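Local coordinates for phosphoserine phosphatase (Thermococcus onnurineus, PDB 4AP9), which probably hydrolyses L-phosphoserine to L-serine and phosphate with the help of magnesium, the last step of serine biosynthesis, at residues E17-D22 with I173-E178; E24-M29 with D54-R59; E89-R92 with K97-L100. All blocks are in the same frame, centred on the assembly; numbering follows the deposited sequence.

Contact 1 of 3, residues E17-D22 with I173-E178; sequences EGTLTD and IAVGRE
Thr19 and Val175 meet methyl to methyl, and the first torsion of each sets this up. In Thr19, chi1 of 63° wedges OG1 between the backbone N and the carbonyl carbon and swings CG2 round beside the N. In Val175, CB points at the loop, and chi1 of -178° spreads the methyls to its two sides: CG2 takes Thr19 CG2 at 4.1 Å, the two side chains crossing at about a right angle, while CG1 lies 3.9 Å from Gly18 O. Only the methyl-methyl half is apolar; the other sets a methyl against a carbonyl oxygen, and no hydrogen bond crosses.

The hydroxyl of Thr19 is engaged elsewhere: OG1 bonds to the carbonyl oxygens of Asp15, the last residue of strand 11-15, and of Ile16 just after it, which fixes its rotation. The turn is also closed by Gly18 N donating to Thr21 O at 2.9 Å. Gly18 itself has phi 84°, where a CB would jam against the preceding carbonyl, and Gly176 obeys the same rule just past Val175. Val175 also packs on Val186 and on Leu192 of helix 189-197.

The run Asp-Ile-Glu-Gly-Thr-Leu resembles the first signature motif of the haloacid dehalogenase superfamily, with Glu17 at the place of the usual second aspartate; this loop after strand 11-15 meets the end of strand 171-175, two strands away in the sheet of the Rossmann-like core.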
loop_
_atom_site.group_PDB
_atom_site.type_symbol
_atom_site.label_atom_id
_atom_site.label_comp_id
_atom_site.label_asym_id
_atom_site.label_seq_id
_atom_site.Cartn_x
_atom_site.Cartn_y
_atom_site.Cartn_z
ATOM N N GLU A 17 16.969 -27.105 10.003
ATOM C CA GLU A 17 16.734 -28.546 9.918
ATOM C C GLU A 17 16.740 -29.046 8.486
ATOM O O GLU A 17 16.015 -28.541 7.639
ATOM C CB GLU A 17 15.418 -28.914 10.596
ATOM C CG GLU A 17 15.372 -28.536 12.063
ATOM C CD GLU A 17 13.948 -28.482 12.590
ATOM O OE1 GLU A 17 13.141 -27.683 12.064
ATOM O OE2 GLU A 17 13.635 -29.237 13.529
ATOM N N GLY A 18 17.560 -30.054 8.221
ATOM C CA GLY A 18 17.625 -30.628 6.886
ATOM C C GLY A 18 18.545 -29.863 5.950
ATOM O O GLY A 18 18.700 -30.230 4.788
ATOM N N THR A 19 19.157 -28.794 6.446
ATOM C CA THR A 19 20.194 -28.109 5.690
ATOM C C THR A 19 21.513 -28.193 6.442
ATOM O O THR A 19 22.489 -28.729 5.913
ATOM C CB THR A 19 19.852 -26.634 5.426
ATOM O OG1 THR A 19 19.765 -25.943 6.678
ATOM C CG2 THR A 19 18.517 -26.514 4.666
ATOM N N LEU A 20 21.535 -27.679 7.676
ATOM C CA LEU A 20 22.759 -27.666 8.478
ATOM C C LEU A 20 22.888 -28.857 9.418
ATOM O O LEU A 20 24.002 -29.217 9.811
ATOM C CB LEU A 20 22.864 -26.372 9.291
ATOM C CG LEU A 20 22.789 -25.039 8.539
ATOM C CD1 LEU A 20 23.011 -23.889 9.516
ATOM C CD2 LEU A 20 23.816 -24.991 7.408
ATOM N N THR A 21 21.762 -29.461 9.786
ATOM C CA THR A 21 21.776 -30.610 10.687
ATOM C C THR A 21 20.725 -31.636 10.277
ATOM O O THR A 21 19.673 -31.282 9.742
ATOM C CB THR A 21 21.505 -30.181 12.131
ATOM O OG1 THR A 21 21.591 -31.318 12.992
ATOM C CG2 THR A 21 20.121 -29.582 12.264
ATOM N N ASP A 22 20.998 -32.916 10.505
ATOM C CA ASP A 22 19.936 -33.890 10.300
ATOM C C ASP A 22 19.257 -34.275 11.609
ATOM O O ASP A 22 18.460 -35.201 11.630
ATOM C CB ASP A 22 20.406 -35.120 9.515
ATOM C CG ASP A 22 21.639 -35.747 10.103
ATOM O OD1 ASP A 22 22.725 -35.137 9.977
ATOM O OD2 ASP A 22 21.530 -36.855 10.681
ATOM N N ILE A 173 16.361 -22.165 -2.543
ATOM C CA ILE A 173 17.055 -23.412 -2.814
ATOM C C ILE A 173 16.616 -24.456 -1.807
ATOM O O ILE A 173 16.736 -24.259 -0.595
ATOM C CB ILE A 173 18.585 -23.274 -2.677
ATOM C CG1 ILE A 173 19.101 -22.141 -3.556
ATOM C CG2 ILE A 173 19.282 -24.585 -3.057
ATOM C CD1 ILE A 173 20.602 -21.861 -3.386
ATOM N N ALA A 174 16.124 -25.579 -2.318
ATOM C CA ALA A 174 15.787 -26.723 -1.476
ATOM C C ALA A 174 16.946 -27.711 -1.422
ATOM O O ALA A 174 17.706 -27.831 -2.377
ATOM C CB ALA A 174 14.521 -27.408 -1.993
ATOM N N VAL A 175 17.085 -28.410 -0.297
ATOM C CA VAL A 175 18.139 -29.401 -0.139
ATOM C C VAL A 175 17.604 -30.807 0.116
ATOM O O VAL A 175 16.912 -31.040 1.103
ATOM C CB VAL A 175 19.035 -29.059 1.052
ATOM C CG1 VAL A 175 20.159 -30.083 1.176
ATOM C CG2 VAL A 175 19.592 -27.644 0.912
ATOM N N GLY A 176 17.931 -31.744 -0.771
ATOM C CA GLY A 176 17.511 -33.122 -0.583
ATOM C C GLY A 176 16.131 -33.666 -0.920
ATOM O O GLY A 176 15.941 -34.879 -1.022
ATOM N N ARG A 177 15.167 -32.765 -1.111
ATOM C CA ARG A 177 13.803 -33.175 -1.466
ATOM C C ARG A 177 13.211 -31.859 -1.955
ATOM O O ARG A 177 13.391 -30.807 -1.336
ATOM C CB ARG A 177 12.798 -33.918 -0.576
ATOM C CG ARG A 177 13.147 -35.403 -0.391
ATOM C CD ARG A 177 12.345 -36.034 0.743
ATOM N NE ARG A 177 10.910 -35.913 0.520
ATOM C CZ ARG A 177 9.985 -36.105 1.453
ATOM N NH1 ARG A 177 10.342 -36.412 2.695
ATOM N NH2 ARG A 177 8.704 -35.963 1.147
ATOM N N GLU A 178 12.509 -31.927 -3.081
ATOM C CA GLU A 178 11.887 -30.748 -3.684
ATOM C C GLU A 178 10.891 -30.117 -2.733
ATOM O O GLU A 178 10.147 -30.818 -2.029
ATOM C CB GLU A 178 11.196 -31.110 -5.004
ATOM C CG GLU A 178 9.870 -31.829 -4.838
ATOM C CD GLU A 178 9.320 -32.368 -6.146
ATOM O OE1 GLU A 178 10.111 -32.534 -7.105
ATOM O OE2 GLU A 178 8.097 -32.628 -6.212
#

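Contact 2 of 3, residues E24-M29 with D54-R59; sequences EFWREM and DSLLKR
Trp26 and Arg59 carry this helix-helix contact, mostly through one face of the indole. Two kinds of pi interaction share that face. At the six-membered ring it is CH-pi: Arg59 CB sits 3.8 Å from the centroid, only 6° off the normal. Further along, the arginine chain bends at chi3 (-79°) and brings its head back over the five-membered ring as a cation-pi pair, CZ lying 4.2 Å from that centroid. The guanidinium plane stands 70° to the indole, so this is not a flat stack. The exact approach of NH1 is too short in the model to be trusted. Trp52, a residue of the pocket that holds the bound 3-pyridinium-1-ylpropane-1-sulfonate, gives Arg59 a second cation-pi partner.

Apolar packing comes next. Leu56 CD1 lies 4.1 Å from Trp26 CZ2, with NE1 an oblique neighbour, and also sits against one face of the Arg59 guanidinium, filling the corner between them. On the opposite face of the indole, Phe25 CD2 sits over the centre. Replacing Trp26 by alanine is likely to leave the aliphatic stem and charged head of Arg59 without their ring and open a gap beside Leu56.

No hydrogen bond crosses between the segments. Arg27 NE donates to Glu24 OE1 at 2.8 Å in a salt bridge, and Arg59 NE reaches Ser55 O only weakly.

The pair joins helix 25-33 to helix 52-62 in the helical cap. Helix 36-47 packs on both, Ile38 against Trp26 and Leu42 against Arg59, while its Glu39 and Glu43 form salt bridges with Arg27.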
loop_
_atom_site.group_PDB
_atom_site.type_symbol
_atom_site.label_atom_id
_atom_site.label_comp_id
_atom_site.label_asym_id
_atom_site.label_seq_id
_atom_site.Cartn_x
_atom_site.Cartn_y
_atom_site.Cartn_z
ATOM N N GLU A 24 16.494 -34.185 14.314
ATOM C CA GLU A 24 15.070 -33.909 14.297
ATOM C C GLU A 24 14.483 -34.106 15.688
ATOM O O GLU A 24 14.183 -35.230 16.084
ATOM C CB GLU A 24 14.378 -34.823 13.292
ATOM C CG GLU A 24 14.773 -34.499 11.871
ATOM C CD GLU A 24 14.043 -35.350 10.864
ATOM O OE1 GLU A 24 12.873 -35.036 10.563
ATOM O OE2 GLU A 24 14.648 -36.333 10.389
ATOM N N PHE A 25 14.328 -33.005 16.418
ATOM C CA PHE A 25 13.866 -33.052 17.814
ATOM C C PHE A 25 12.662 -33.960 18.077
ATOM O O PHE A 25 12.635 -34.700 19.063
ATOM C CB PHE A 25 13.548 -31.637 18.312
ATOM C CG PHE A 25 12.974 -31.599 19.699
ATOM C CD1 PHE A 25 13.806 -31.634 20.804
ATOM C CD2 PHE A 25 11.603 -31.508 19.900
ATOM C CE1 PHE A 25 13.290 -31.602 22.090
ATOM C CE2 PHE A 25 11.077 -31.471 21.196
ATOM C CZ PHE A 25 11.925 -31.516 22.287
ATOM N N TRP A 26 11.632 -33.884 17.239
ATOM C CA TRP A 26 10.443 -34.689 17.505
ATOM C C TRP A 26 10.647 -36.204 17.299
ATOM O O TRP A 26 10.063 -37.022 18.032
ATOM C CB TRP A 26 9.202 -34.145 16.762
ATOM C CG TRP A 26 8.752 -32.797 17.305
ATOM C CD1 TRP A 26 8.794 -31.590 16.653
ATOM C CD2 TRP A 26 8.244 -32.519 18.623
ATOM N NE1 TRP A 26 8.310 -30.591 17.471
ATOM C CE2 TRP A 26 7.984 -31.130 18.686
ATOM C CE3 TRP A 26 7.976 -33.310 19.743
ATOM C CZ2 TRP A 26 7.462 -30.517 19.829
ATOM C CZ3 TRP A 26 7.459 -32.696 20.884
ATOM C CH2 TRP A 26 7.212 -31.309 20.915
ATOM N N ARG A 27 11.475 -36.571 16.323
ATOM C CA ARG A 27 11.828 -37.976 16.119
ATOM C C ARG A 27 12.654 -38.463 17.308
ATOM O O ARG A 27 12.500 -39.594 17.760
ATOM C CB ARG A 27 12.602 -38.170 14.816
ATOM C CG ARG A 27 11.782 -37.758 13.598
ATOM C CD ARG A 27 12.444 -38.128 12.285
ATOM N NE ARG A 27 11.714 -37.541 11.157
ATOM C CZ ARG A 27 10.619 -38.059 10.609
ATOM N NH1 ARG A 27 10.103 -39.194 11.070
ATOM N NH2 ARG A 27 10.036 -37.439 9.586
ATOM N N GLU A 28 13.514 -37.598 17.831
ATOM C CA GLU A 28 14.263 -37.939 19.040
ATOM C C GLU A 28 13.345 -38.077 20.261
ATOM O O GLU A 28 13.513 -38.988 21.085
ATOM C CB GLU A 28 15.367 -36.912 19.291
ATOM C CG GLU A 28 16.220 -37.178 20.526
ATOM C CD GLU A 28 17.134 -38.391 20.393
ATOM O OE1 GLU A 28 17.117 -39.058 19.336
ATOM O OE2 GLU A 28 17.875 -38.668 21.359
HETATM N N MSE A 29 12.370 -37.180 20.394
HETATM C CA MSE A 29 11.416 -37.296 21.487
HETATM C C MSE A 29 10.619 -38.594 21.391
HETATM O O MSE A 29 10.309 -39.218 22.406
HETATM C CB MSE A 29 10.473 -36.095 21.542
HETATM C CG MSE A 29 11.140 -34.825 22.016
HETATM SE SE MSE A 29 11.749 -35.012 23.867
HETATM C CE MSE A 29 13.585 -35.204 23.501
ATOM N N ASP A 54 -2.008 -27.557 14.541
ATOM C CA ASP A 54 -2.732 -28.621 15.234
ATOM C C ASP A 54 -1.771 -29.749 15.598
ATOM O O ASP A 54 -1.715 -30.186 16.749
ATOM C CB ASP A 54 -3.882 -29.142 14.364
ATOM C CG ASP A 54 -4.661 -30.263 15.033
ATOM O OD1 ASP A 54 -4.753 -30.267 16.273
ATOM O OD2 ASP A 54 -5.175 -31.150 14.315
ATOM N N SER A 55 -0.997 -30.201 14.617
ATOM C CA SER A 55 -0.044 -31.278 14.841
ATOM C C SER A 55 1.057 -30.892 15.840
ATOM O O SER A 55 1.424 -31.682 16.714
ATOM C CB SER A 55 0.583 -31.710 13.524
ATOM O OG SER A 55 1.322 -32.898 13.716
ATOM N N LEU A 56 1.572 -29.677 15.709
ATOM C CA LEU A 56 2.633 -29.203 16.596
ATOM C C LEU A 56 2.177 -29.184 18.046
ATOM O O LEU A 56 2.873 -29.677 18.932
ATOM C CB LEU A 56 3.098 -27.802 16.181
ATOM C CG LEU A 56 4.169 -27.141 17.044
ATOM C CD1 LEU A 56 5.359 -28.095 17.213
ATOM C CD2 LEU A 56 4.613 -25.807 16.433
ATOM N N LEU A 57 0.998 -28.624 18.299
ATOM C CA LEU A 57 0.550 -28.506 19.682
ATOM C C LEU A 57 0.205 -29.864 20.275
ATOM O O LEU A 57 0.328 -30.067 21.482
ATOM C CB LEU A 57 -0.626 -27.542 19.808
ATOM C CG LEU A 57 -0.279 -26.101 19.436
ATOM C CD1 LEU A 57 -1.452 -25.195 19.751
ATOM C CD2 LEU A 57 0.995 -25.637 20.178
ATOM N N LYS A 58 -0.227 -30.800 19.432
ATOM C CA LYS A 58 -0.463 -32.168 19.910
ATOM C C LYS A 58 0.846 -32.855 20.320
ATOM O O LYS A 58 0.891 -33.603 21.303
ATOM C CB LYS A 58 -1.201 -33.013 18.862
ATOM C CG LYS A 58 -2.698 -32.719 18.739
ATOM C CD LYS A 58 -3.366 -33.669 17.745
ATOM C CE LYS A 58 -4.888 -33.734 17.952
ATOM N NZ LYS A 58 -5.553 -32.398 18.009
ATOM N N ARG A 59 1.908 -32.614 19.557
ATOM C CA ARG A 59 3.230 -33.126 19.908
ATOM C C ARG A 59 3.702 -32.487 21.215
ATOM O O ARG A 59 4.217 -33.163 22.105
ATOM C CB ARG A 59 4.228 -32.856 18.776
ATOM C CG ARG A 59 4.079 -33.837 17.591
ATOM C CD ARG A 59 5.013 -33.520 16.439
ATOM N NE ARG A 59 4.508 -32.414 15.623
ATOM C CZ ARG A 59 5.263 -31.525 14.999
ATOM N NH1 ARG A 59 6.582 -31.575 15.086
ATOM N NH2 ARG A 59 4.699 -30.566 14.297
#

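Contact 3 of 3, residues E89-R92 with K97-L100; sequences ETLR and KVVL
Leu91 and Val98 clasp across the second half of a beta-alpha-beta crossover, where helix 82-93 leads through a short connection into strand 97-102, which lies parallel to strand 11-15 in the Rossmann-like sheet. The tight part is a single point: Val98 CG2 presses on Leu91 CB at 3.7 Å. The valine's CB points toward the helix, and chi1 of -180° then sets CG2 beside its own backbone N, against Leu91. Beyond CB, the leucine chain continues inward to Ala12 and Ile14 of the neighbouring strand 11-15 and to Ile196 of helix 189-197, so this side is thoroughly buried.

The other side is looser. Arg92, one residue further along the helix and partly exposed, offers only its aliphatic stem, CG lying 4.2 Å from Val98 CG2 with the two side chains at about a right angle. From CG to NE the chain is extended and leads to the border of the contact, where NH2 bonds to Leu115 O.

Polar stitching runs through a third party: the carboxylate of Asp117 takes Arg92 NE in a salt bridge on OD1 and accepts Val98 N on OD2.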
loop_
_atom_site.group_PDB
_atom_site.type_symbol
_atom_site.label_atom_id
_atom_site.label_comp_id
_atom_site.label_asym_id
_atom_site.label_seq_id
_atom_site.Cartn_x
_atom_site.Cartn_y
_atom_site.Cartn_z
ATOM N N GLU A 89 30.194 -19.104 6.435
ATOM C CA GLU A 89 31.330 -18.210 6.197
ATOM C C GLU A 89 31.426 -17.764 4.726
ATOM O O GLU A 89 31.788 -16.614 4.434
ATOM C CB GLU A 89 32.636 -18.852 6.667
ATOM C CG GLU A 89 32.698 -19.019 8.175
ATOM C CD GLU A 89 33.966 -19.699 8.656
ATOM O OE1 GLU A 89 34.748 -20.205 7.820
ATOM O OE2 GLU A 89 34.169 -19.732 9.887
ATOM N N THR A 90 31.094 -18.670 3.811
ATOM C CA THR A 90 31.136 -18.370 2.389
ATOM C C THR A 90 30.026 -17.396 1.992
ATOM O O THR A 90 30.259 -16.444 1.241
ATOM C CB THR A 90 31.034 -19.642 1.550
ATOM O OG1 THR A 90 32.078 -20.545 1.938
ATOM C CG2 THR A 90 31.185 -19.305 0.053
ATOM N N LEU A 91 28.822 -17.637 2.501
ATOM C CA LEU A 91 27.736 -16.676 2.346
ATOM C C LEU A 91 28.162 -15.255 2.721
ATOM O O LEU A 91 27.884 -14.305 1.985
ATOM C CB LEU A 91 26.530 -17.102 3.174
ATOM C CG LEU A 91 25.733 -18.240 2.548
ATOM C CD1 LEU A 91 24.840 -18.916 3.593
ATOM C CD2 LEU A 91 24.908 -17.728 1.382
ATOM N N ARG A 92 28.826 -15.097 3.860
ATOM C CA ARG A 92 29.332 -13.771 4.226
ATOM C C ARG A 92 30.338 -13.223 3.219
ATOM O O ARG A 92 30.272 -12.050 2.861
ATOM C CB ARG A 92 29.967 -13.776 5.604
ATOM C CG ARG A 92 28.987 -13.864 6.729
ATOM C CD ARG A 92 29.641 -13.365 7.999
ATOM N NE ARG A 92 28.833 -13.689 9.161
ATOM C CZ ARG A 92 29.010 -14.776 9.902
ATOM N NH1 ARG A 92 29.970 -15.639 9.599
ATOM N NH2 ARG A 92 28.233 -15.000 10.950
ATOM N N LYS A 97 24.107 -11.071 4.497
ATOM C CA LYS A 97 23.878 -11.194 5.931
ATOM C C LYS A 97 23.166 -12.538 6.138
ATOM O O LYS A 97 22.225 -12.855 5.411
ATOM C CB LYS A 97 23.009 -10.050 6.420
ATOM C CG LYS A 97 22.499 -10.218 7.823
ATOM C CD LYS A 97 21.824 -8.945 8.267
ATOM C CE LYS A 97 20.353 -9.138 8.441
ATOM N NZ LYS A 97 19.810 -8.069 9.333
ATOM N N VAL A 98 23.617 -13.324 7.109
ATOM C CA VAL A 98 23.103 -14.689 7.305
ATOM C C VAL A 98 22.141 -14.809 8.488
ATOM O O VAL A 98 22.488 -14.459 9.618
ATOM C CB VAL A 98 24.269 -15.671 7.518
ATOM C CG1 VAL A 98 23.755 -17.097 7.713
ATOM C CG2 VAL A 98 25.230 -15.594 6.340
ATOM N N VAL A 99 20.935 -15.310 8.223
ATOM C CA VAL A 99 19.911 -15.447 9.249
ATOM C C VAL A 99 19.544 -16.906 9.346
ATOM O O VAL A 99 19.139 -17.523 8.354
ATOM C CB VAL A 99 18.645 -14.608 8.936
ATOM C CG1 VAL A 99 17.617 -14.793 10.025
ATOM C CG2 VAL A 99 19.006 -13.125 8.800
ATOM N N LEU A 100 19.707 -17.471 10.535
ATOM C CA LEU A 100 19.393 -18.878 10.740
ATOM C C LEU A 100 18.054 -18.960 11.441
ATOM O O LEU A 100 17.832 -18.275 12.435
ATOM C CB LEU A 100 20.480 -19.544 11.594
ATOM C CG LEU A 100 21.929 -19.475 11.113
ATOM C CD1 LEU A 100 22.790 -20.417 11.935
ATOM C CD2 LEU A 100 22.068 -19.807 9.640
#

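How the contacts relate
From the N terminus the chain runs up strand 11-15 into loop 17-22, which opens contact 1 and leads straight into helix 25-33, where contact 2 begins. Contact 2 closes first, at 54-59, within the helical cap. The chain then returns to the core, and contact 3 closes across just four intervening residues between helix 82-93 and strand 97-102. Contact 1 closes last, at 173-178, so its long loop encloses the other two, which follow in series without crossing. Contacts 1 and 3 reach the same sheet and touch, Leu20 CD1 lying 4.2 Å from Leu100 CD2. Contact 2 stands apart, its centre about 28 Å from that of contact 3.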